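Local coordinates for protein putative polyprenyl synthetase (Streptomyces coelicolor, PDB 3NF2) that probably joins allylic and homoallylic isoprenoid diphosphates into longer polyprenyl diphosphates, with magnesium as cofactor, as other trans-prenyltransferases of the FPP/GGPP synthase family do, at residues A80-L85 against E131-L136. Sequence-based numbering, arbitrary orientation.
Sequences AVAVEL and EVLLEL
Val81, Ala82 and Leu85 meet Val132 and Leu133 in a small, wholly apolar helix-helix contact, made between an early part of helix 77-98 and a late part of helix 115-134 in the mainly helical prenyltransferase fold. Within 80-85 and 131-136 the backbones are nearest at Ala82 and Val132, whose CA atoms lie 6.3 Å apart. Alanine suits that point because a lone methyl lets the backbones approach, and Ala82 CB still meets Leu133, lying 3.8 Å from its CD1 and equally near its CG. The Leu133 CB does not point straight across; chi1 of -65° sets CG anti to the carbonyl carbon, where CG itself touches the alanine methyl, and CD1 adds the second contact. Val132 offers both arms of its fork to Val81 CG1. Its CG1, anti to the backbone N (chi1 151°), approaches that methyl at 3.9 Å and its CG2 at 4.2 Å, the two side chains crossing at about a right angle; CG2 also lies loosely against Leu85 CD1, at 4.4 Å. Branching at CB puts two methyls close to each valine backbone, where they can meet across the helices, whereas Leu85, one turn on from Val81, reaches Val132 with its longer side chain. Helix 5-25 packs on Val81 and Leu85, and helix 139-165 on Ala82 and Leu133. On the neighbouring Glu131, the carboxylate forms a salt bridge with Arg153 of the second subunit, placing this part of the helix near the dimer interface. Across the 164 Å² buried here, the contact rests on aliphatic carbon packing, mostly methyl against methyl or methine, so the fit depends on shape and exclusion of water rather than on directional bonds.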
# COMPACT_ATOMS: atom_id res chain seq x y z
N ALA A 80 -7.09 17.15 -1.65
CA ALA A 80 -5.90 17.56 -0.89
C ALA A 80 -5.55 16.58 0.21
O ALA A 80 -4.37 16.39 0.52
CB ALA A 80 -6.11 18.94 -0.29
N VAL A 81 -6.58 15.99 0.82
CA VAL A 81 -6.42 15.05 1.92
C VAL A 81 -5.85 13.73 1.37
O VAL A 81 -4.86 13.21 1.89
CB VAL A 81 -7.77 14.86 2.71
CG1 VAL A 81 -7.74 13.64 3.62
CG2 VAL A 81 -8.08 16.10 3.53
N ALA A 82 -6.42 13.25 0.27
CA ALA A 82 -5.96 12.04 -0.39
C ALA A 82 -4.49 12.15 -0.84
O ALA A 82 -3.72 11.19 -0.68
CB ALA A 82 -6.86 11.71 -1.56
N VAL A 83 -4.12 13.31 -1.40
CA VAL A 83 -2.75 13.59 -1.84
C VAL A 83 -1.78 13.57 -0.65
O VAL A 83 -0.68 12.99 -0.74
CB VAL A 83 -2.66 14.94 -2.61
CG1 VAL A 83 -1.23 15.42 -2.70
CG2 VAL A 83 -3.19 14.78 -4.03
N GLU A 84 -2.18 14.17 0.46
CA GLU A 84 -1.35 14.21 1.65
C GLU A 84 -1.17 12.83 2.26
O GLU A 84 -0.10 12.51 2.79
CB GLU A 84 -1.95 15.15 2.69
CG GLU A 84 -1.77 16.62 2.37
CD GLU A 84 -0.38 16.95 1.86
OE1 GLU A 84 -0.24 17.10 0.63
OE2 GLU A 84 0.56 17.04 2.69
N LEU A 85 -2.23 12.02 2.19
CA LEU A 85 -2.22 10.67 2.73
C LEU A 85 -1.27 9.76 1.95
O LEU A 85 -0.46 9.05 2.55
CB LEU A 85 -3.64 10.09 2.77
CG LEU A 85 -4.53 10.60 3.91
CD1 LEU A 85 -5.99 10.21 3.69
CD2 LEU A 85 -4.04 10.14 5.29
N GLU A 131 -10.30 5.78 -0.03
CA GLU A 131 -11.58 5.86 0.66
C GLU A 131 -12.09 7.29 0.70
O GLU A 131 -13.25 7.53 0.39
CB GLU A 131 -11.45 5.34 2.10
CG GLU A 131 -12.76 5.16 2.83
CD GLU A 131 -13.41 3.81 2.55
OE1 GLU A 131 -14.07 3.66 1.50
OE2 GLU A 131 -13.26 2.90 3.40
N VAL A 132 -11.22 8.23 1.05
CA VAL A 132 -11.58 9.63 1.19
C VAL A 132 -12.18 10.21 -0.09
O VAL A 132 -13.05 11.08 -0.05
CB VAL A 132 -10.38 10.46 1.74
CG1 VAL A 132 -10.39 11.92 1.28
CG2 VAL A 132 -10.35 10.38 3.26
N LEU A 133 -11.75 9.69 -1.24
CA LEU A 133 -12.30 10.09 -2.52
C LEU A 133 -13.55 9.30 -2.90
O LEU A 133 -14.57 9.89 -3.22
CB LEU A 133 -11.24 9.98 -3.63
CG LEU A 133 -10.05 10.93 -3.49
CD1 LEU A 133 -8.96 10.57 -4.49
CD2 LEU A 133 -10.48 12.40 -3.66
N LEU A 134 -13.45 7.97 -2.85
CA LEU A 134 -14.54 7.09 -3.29
C LEU A 134 -15.80 7.17 -2.40
O LEU A 134 -16.90 6.89 -2.90
CB LEU A 134 -14.06 5.65 -3.44
CG LEU A 134 -13.06 5.33 -4.57
CD1 LEU A 134 -12.24 4.08 -4.26
CD2 LEU A 134 -13.74 5.16 -5.93
N GLU A 135 -15.64 7.58 -1.13
CA GLU A 135 -16.75 7.87 -0.19
C GLU A 135 -17.83 8.76 -0.79
O GLU A 135 -19.00 8.64 -0.44
CB GLU A 135 -16.24 8.57 1.09
CG GLU A 135 -15.98 7.66 2.25
CD GLU A 135 -15.38 8.35 3.48
OE1 GLU A 135 -14.86 9.49 3.40
OE2 GLU A 135 -15.42 7.72 4.56
N LEU A 136 -17.41 9.65 -1.69
CA LEU A 136 -18.31 10.62 -2.33
C LEU A 136 -19.35 9.97 -3.25
O LEU A 136 -20.44 10.52 -3.43
CB LEU A 136 -17.50 11.69 -3.06
CG LEU A 136 -16.58 12.51 -2.15
CD1 LEU A 136 -15.55 13.30 -2.95
CD2 LEU A 136 -17.37 13.44 -1.24